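PDB 2WBN: terminase, large subunit from Bacillus phage spp1, which packages viral DNA into empty capsids as an ATP-driven motor and, through the C-terminal nuclease domain that forms this structure, cuts the genome to start and end packaging. Local coordinates for residues Gly38-Thr41 and Asp42-Ala46; Tyr197-Glu200 and Arg201-Lys204. All blocks are in the same frame, centred on the assembly; numbering follows the deposited sequence.

Contact 1 of 2, residues Gly38-Thr41 and Asp42-Ala46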
ATOM      1  N   GLY A  38      -1.365 -11.446  15.423  1.00 46.72           N
ATOM      2  CA  GLY A  38      -1.043 -10.762  16.660  1.00 46.90           C
ATOM      3  C   GLY A  38       0.303 -10.070  16.753  1.00 46.58           C
ATOM      4  O   GLY A  38       0.609  -9.515  17.785  1.00 45.52           O
ATOM      5  N   ILE A  39       1.108 -10.080  15.692  1.00 46.13           N
ATOM      6  CA  ILE A  39       2.464  -9.529  15.751  1.00 46.30           C
ATOM      7  C   ILE A  39       2.484  -8.004  15.983  1.00 46.81           C
ATOM      8  O   ILE A  39       3.489  -7.463  16.438  1.00 45.72           O
ATOM      9  CB  ILE A  39       3.263  -9.899  14.460  1.00 47.03           C
ATOM     10  CG1 ILE A  39       4.772  -9.830  14.690  1.00 47.91           C
ATOM     11  CG2 ILE A  39       2.811  -9.025  13.262  1.00 44.92           C
ATOM     12  CD1 ILE A  39       5.566 -10.408  13.506  1.00 49.56           C
ATOM     13  N   ILE A  40       1.386  -7.312  15.670  1.00 46.30           N
ATOM     14  CA  ILE A  40       1.257  -5.884  15.995  1.00 47.19           C
ATOM     15  C   ILE A  40       0.169  -5.719  17.060  1.00 47.38           C
ATOM     16  O   ILE A  40      -0.976  -6.094  16.824  1.00 47.37           O
ATOM     17  CB  ILE A  40       0.913  -5.031  14.750  1.00 47.02           C
ATOM     18  CG1 ILE A  40       2.060  -5.097  13.729  1.00 47.73           C
ATOM     19  CG2 ILE A  40       0.649  -3.583  15.153  1.00 47.44           C
ATOM     20  CD1 ILE A  40       1.688  -4.694  12.317  1.00 45.00           C
ATOM     21  N   THR A  41       0.533  -5.187  18.233  1.00 48.12           N
ATOM     22  CA  THR A  41      -0.426  -5.011  19.338  1.00 48.10           C
ATOM     23  C   THR A  41      -1.203  -3.696  19.225  1.00 49.07           C
ATOM     24  O   THR A  41      -0.803  -2.747  18.531  1.00 48.87           O
ATOM     25  CB  THR A  41       0.253  -5.038  20.740  1.00 48.21           C
ATOM     26  OG1 THR A  41       1.184  -3.958  20.836  1.00 46.89           O
ATOM     27  CG2 THR A  41       0.971  -6.376  21.012  1.00 47.23           C
ATOM     28  N   ASP A  42      -2.331  -3.652  19.915  1.00 49.97           N
ATOM     29  CA  ASP A  42      -3.124  -2.431  20.016  1.00 50.88           C
ATOM     30  C   ASP A  42      -2.292  -1.262  20.570  1.00 50.96           C
ATOM     31  O   ASP A  42      -2.397  -0.129  20.090  1.00 51.26           O
ATOM     32  CB  ASP A  42      -4.327  -2.687  20.923  1.00 51.35           C
ATOM     33  CG  ASP A  42      -5.501  -3.319  20.188  1.00 52.46           C
ATOM     34  OD1 ASP A  42      -5.390  -3.668  18.983  1.00 53.32           O
ATOM     35  OD2 ASP A  42      -6.555  -3.475  20.844  1.00 55.65           O
ATOM     36  N   ALA A  43      -1.446  -1.564  21.548  1.00 51.38           N
ATOM     37  CA  ALA A  43      -0.585  -0.571  22.185  1.00 51.64           C
ATOM     38  C   ALA A  43       0.401   0.013  21.192  1.00 51.84           C
ATOM     39  O   ALA A  43       0.654   1.216  21.202  1.00 51.62           O
ATOM     40  CB  ALA A  43       0.150  -1.190  23.364  1.00 52.02           C
ATOM     41  N   GLU A  44       0.945  -0.838  20.327  1.00 51.99           N
ATOM     42  CA  GLU A  44       1.859  -0.399  19.285  1.00 52.57           C
ATOM     43  C   GLU A  44       1.185   0.533  18.287  1.00 52.28           C
ATOM     44  O   GLU A  44       1.743   1.563  17.930  1.00 52.18           O
ATOM     45  CB  GLU A  44       2.417  -1.591  18.516  1.00 53.01           C
ATOM     46  CG  GLU A  44       3.396  -2.447  19.275  1.00 55.56           C
ATOM     47  CD  GLU A  44       3.892  -3.563  18.396  1.00 58.90           C
ATOM     48  OE1 GLU A  44       4.818  -3.312  17.593  1.00 62.29           O
ATOM     49  OE2 GLU A  44       3.313  -4.666  18.462  1.00 59.76           O
ATOM     50  N   VAL A  45      -0.001   0.147  17.822  1.00 52.24           N
ATOM     51  CA  VAL A  45      -0.769   0.967  16.891  1.00 52.04           C
ATOM     52  C   VAL A  45      -1.045   2.311  17.544  1.00 52.33           C
ATOM     53  O   VAL A  45      -1.029   3.335  16.887  1.00 52.82           O
ATOM     54  CB  VAL A  45      -2.101   0.287  16.476  1.00 51.92           C
ATOM     55  CG1 VAL A  45      -2.994   1.258  15.702  1.00 51.53           C
ATOM     56  CG2 VAL A  45      -1.824  -0.981  15.648  1.00 51.34           C
ATOM     57  N   ALA A  46      -1.267   2.308  18.852  1.00 53.17           N
ATOM     58  CA  ALA A  46      -1.471   3.551  19.582  1.00 53.27           C
ATOM     59  C   ALA A  46      -0.262   4.510  19.495  1.00 53.81           C
ATOM     60  O   ALA A  46      -0.462   5.713  19.424  1.00 53.99           O
ATOM     61  CB  ALA A  46      -1.821   3.254  21.015  1.00 53.53           C
TER
HETATM   62  O   HOH W   1       5.108  -5.215  15.806  1.00 51.29           O
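Thr41 N reaches Glu44 OE2 from 41° above the carboxylate plane, yet the bond is short, 2.8 Å, and nearly straight (170°). It is one half of a capping box across the first turn of helix 42-47, in which each side chain takes the other's backbone N-H. In return Thr41 OG1 accepts from Glu44 N at 3.2 Å. Its chi1 of 62° turns this hydroxyl toward the helix, and Glu44 CG comes close to Thr41 OG1, 3.1 Å, a tight approach. The first helical backbone bond runs from Val45 N to Thr41 O at 3.1 Å. On the other carboxylate oxygen, a water donates to Glu44 OE1 and to Ile39 O, tying the glutamate to the preceding loop. Beside the box, Ile40 CG2 meets Val45 CG2 at 3.6 Å, the two side chains roughly perpendicular. Arg159 forms a salt bridge with Asp42 OD1 and also bonds Ile40 O. Glu44, acidic and in the first turn, probably interacts favourably with the helix dipole, whereas the charge of Asp42 is probably also offset by Arg159; the reciprocal bonds probably help define the start of the helix.

Contact 2 of 2, residues Tyr197-Glu200 and Arg201-Lys204; sequences YAFE and RDMK
Glu200 and Arg201, neighbours in sequence, lie alongside each other, heading the same way, and close a salt bridge just beyond the end of helix 190-198. Arg201 NE donates to Glu200 OE2 at 2.6 Å and 166°; the oxygen lies almost exactly in the guanidinium plane and is met on its anti side. Arg201 NH2 adds a weak bond to the same oxygen at 3.1 Å. Both N-H groups converge on OE2, so one oxygen is gripped; the carboxylate and guanidinium planes are 43° apart. Arg201 bends at chi2 (-59°), which folds its chain back alongside that of Glu200. Both partners have further ties: Glu200 OE2 also accepts from Lys134 N, and OE1 from Lys135 N, while Arg201 NH2 also pairs with Glu131.

The backbone leaves the helix through a turn in which Asp202 N donates to Phe199 O at 3.0 Å, from well above the carbonyl plane. One water joins three further groups, donating to Ala198 O and to Asp202 OD1 (2.9 Å) and accepting from Arg201 N. Asp202 OD1 has its main partner in Arg52, and lies obliquely to the Phe199 ring, 3.8 Å from CD2. Selenomethionine Met203 extends back along Phe199, with CG 3.2 Å from Phe199 O and CE 3.8 Å from Phe199 CB; its own backbone N, buried here, finds no partner in the model. The Phe199 ring makes edge-to-face contacts with Trp69 and Tyr71. With both Glu200 oxygens accepting N-H groups and Arg201 meeting two acids, the charges are probably largely balanced, Glu131 and Arg52 supplying partners from outside the turn, which joins the helix end to residues 131-135 and to the sheet.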
ATOM      1  N   TYR A 197       2.913   3.694  -3.686  1.00 46.93           N
ATOM      2  CA  TYR A 197       2.487   5.096  -3.710  1.00 46.33           C
ATOM      3  C   TYR A 197       2.713   5.715  -2.334  1.00 46.27           C
ATOM      4  O   TYR A 197       3.263   6.790  -2.235  1.00 46.00           O
ATOM      5  CB  TYR A 197       1.011   5.294  -4.066  1.00 45.52           C
ATOM      6  CG  TYR A 197       0.501   4.522  -5.250  1.00 45.33           C
ATOM      7  CD1 TYR A 197       1.305   4.278  -6.361  1.00 46.59           C
ATOM      8  CD2 TYR A 197      -0.818   4.063  -5.274  1.00 47.32           C
ATOM      9  CE1 TYR A 197       0.815   3.578  -7.454  1.00 48.23           C
ATOM     10  CE2 TYR A 197      -1.303   3.345  -6.325  1.00 45.62           C
ATOM     11  CZ  TYR A 197      -0.493   3.114  -7.423  1.00 47.11           C
ATOM     12  OH  TYR A 197      -1.004   2.419  -8.476  1.00 49.38           O
ATOM     13  N   ALA A 198       2.302   5.012  -1.280  1.00 46.19           N
ATOM     14  CA  ALA A 198       2.366   5.547   0.079  1.00 46.43           C
ATOM     15  C   ALA A 198       3.785   5.959   0.472  1.00 47.19           C
ATOM     16  O   ALA A 198       3.963   6.935   1.201  1.00 47.99           O
ATOM     17  CB  ALA A 198       1.815   4.532   1.082  1.00 45.93           C
ATOM     18  N   PHE A 199       4.775   5.200  -0.001  1.00 47.50           N
ATOM     19  CA  PHE A 199       6.192   5.438   0.309  1.00 47.99           C
ATOM     20  C   PHE A 199       7.013   6.107  -0.794  1.00 48.28           C
ATOM     21  O   PHE A 199       8.242   6.160  -0.689  1.00 48.07           O
ATOM     22  CB  PHE A 199       6.852   4.118   0.672  1.00 48.22           C
ATOM     23  CG  PHE A 199       6.474   3.638   2.025  1.00 48.20           C
ATOM     24  CD1 PHE A 199       5.408   2.773   2.192  1.00 48.27           C
ATOM     25  CD2 PHE A 199       7.132   4.117   3.144  1.00 48.87           C
ATOM     26  CE1 PHE A 199       5.041   2.340   3.468  1.00 48.28           C
ATOM     27  CE2 PHE A 199       6.765   3.689   4.407  1.00 48.49           C
ATOM     28  CZ  PHE A 199       5.715   2.817   4.564  1.00 48.58           C
ATOM     29  N   GLU A 200       6.366   6.632  -1.834  1.00 48.95           N
ATOM     30  CA  GLU A 200       7.131   7.195  -2.957  1.00 49.35           C
ATOM     31  C   GLU A 200       8.067   8.340  -2.545  1.00 49.73           C
ATOM     32  O   GLU A 200       9.134   8.493  -3.126  1.00 49.79           O
ATOM     33  CB  GLU A 200       6.215   7.615  -4.122  1.00 49.00           C
ATOM     34  CG  GLU A 200       5.340   8.826  -3.856  1.00 49.60           C
ATOM     35  CD  GLU A 200       4.777   9.451  -5.134  1.00 48.99           C
ATOM     36  OE1 GLU A 200       4.745   8.800  -6.199  1.00 48.84           O
ATOM     37  OE2 GLU A 200       4.367  10.622  -5.061  1.00 49.07           O
ATOM     38  N   ARG A 201       7.675   9.136  -1.548  1.00 50.59           N
ATOM     39  CA  ARG A 201       8.490  10.295  -1.122  1.00 51.24           C
ATOM     40  C   ARG A 201       9.634   9.907  -0.185  1.00 52.17           C
ATOM     41  O   ARG A 201      10.441  10.759   0.181  1.00 51.85           O
ATOM     42  CB  ARG A 201       7.645  11.363  -0.410  1.00 51.31           C
ATOM     43  CG  ARG A 201       6.313  11.730  -1.069  1.00 52.40           C
ATOM     44  CD  ARG A 201       6.478  12.249  -2.491  1.00 53.91           C
ATOM     45  NE  ARG A 201       5.194  12.301  -3.198  1.00 55.10           N
ATOM     46  CZ  ARG A 201       4.255  13.232  -3.018  1.00 56.54           C
ATOM     47  NH1 ARG A 201       4.439  14.230  -2.156  1.00 57.23           N
ATOM     48  NH2 ARG A 201       3.123  13.172  -3.724  1.00 56.56           N
ATOM     49  N   ASP A 202       9.703   8.642   0.226  1.00 52.92           N
ATOM     50  CA  ASP A 202      10.718   8.218   1.183  1.00 54.28           C
ATOM     51  C   ASP A 202      11.891   7.508   0.523  1.00 55.29           C
ATOM     52  O   ASP A 202      12.797   7.062   1.205  1.00 55.15           O
ATOM     53  CB  ASP A 202      10.085   7.314   2.230  1.00 53.94           C
ATOM     54  CG  ASP A 202       9.077   8.042   3.081  1.00 54.23           C
ATOM     55  OD1 ASP A 202       7.860   7.804   2.915  1.00 51.73           O
ATOM     56  OD2 ASP A 202       9.503   8.849   3.935  1.00 52.86           O
HETATM   57  N   MSE A 203      11.891   7.431  -0.805  1.00 56.84           N
HETATM   58  CA  MSE A 203      12.837   6.572  -1.508  1.00 58.02           C
HETATM   59  C   MSE A 203      14.039   7.347  -2.056  1.00 58.62           C
HETATM   60  O   MSE A 203      14.044   8.580  -2.051  1.00 58.80           O
HETATM   61  CB  MSE A 203      12.125   5.822  -2.617  1.00 58.35           C
HETATM   62  CG  MSE A 203      10.864   5.135  -2.145  1.00 59.09           C
HETATM   63 SE   MSE A 203       9.932   4.327  -3.614  1.00 62.68          SE
HETATM   64  CE  MSE A 203       8.517   3.397  -2.620  1.00 59.81           C
ATOM     65  N   LYS A 204      15.039   6.588  -2.520  1.00 59.54           N
ATOM     66  CA  LYS A 204      16.419   7.049  -2.816  1.00 60.15           C
ATOM     67  C   LYS A 204      17.335   6.775  -1.620  1.00 60.33           C
ATOM     68  O   LYS A 204      17.622   7.668  -0.822  1.00 60.68           O
ATOM     69  CB  LYS A 204      16.520   8.531  -3.243  1.00 60.42           C
ATOM     70  CG  LYS A 204      15.803   8.856  -4.552  1.00 61.10           C
ATOM     71  CD  LYS A 204      16.168  10.235  -5.058  1.00 62.33           C
ATOM     72  CE  LYS A 204      15.368  10.568  -6.312  1.00 62.94           C
ATOM     73  NZ  LYS A 204      15.823  11.833  -6.956  1.00 63.52           N
TER
HETATM   74  O   HOH W   2       5.986   8.855   0.993  1.00 48.14           O

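Overall arrangement
Contact 1 and contact 2 mark opposite kinds of helix boundary: residues 38-46 start helix 42-47, whereas residues 197-204 run out of helix 190-198 near the modelled C-terminus. Their centres are 24 Å apart and their nearest atoms about 12 Å, so they do not touch. Contact 1 is a surface feature away from the nuclease site. Contact 2 follows the helix that carries the manganese ligands His190 and Asp193; the side chains of Glu200 and Asp111 are about 10 Å apart, as are those of Ala198 and Asp193. Tyr197, in the same segment though not part of the touching surface, bonds through OH to Asp56, which binds both metal ions, and so is a second-shell residue of the metal site.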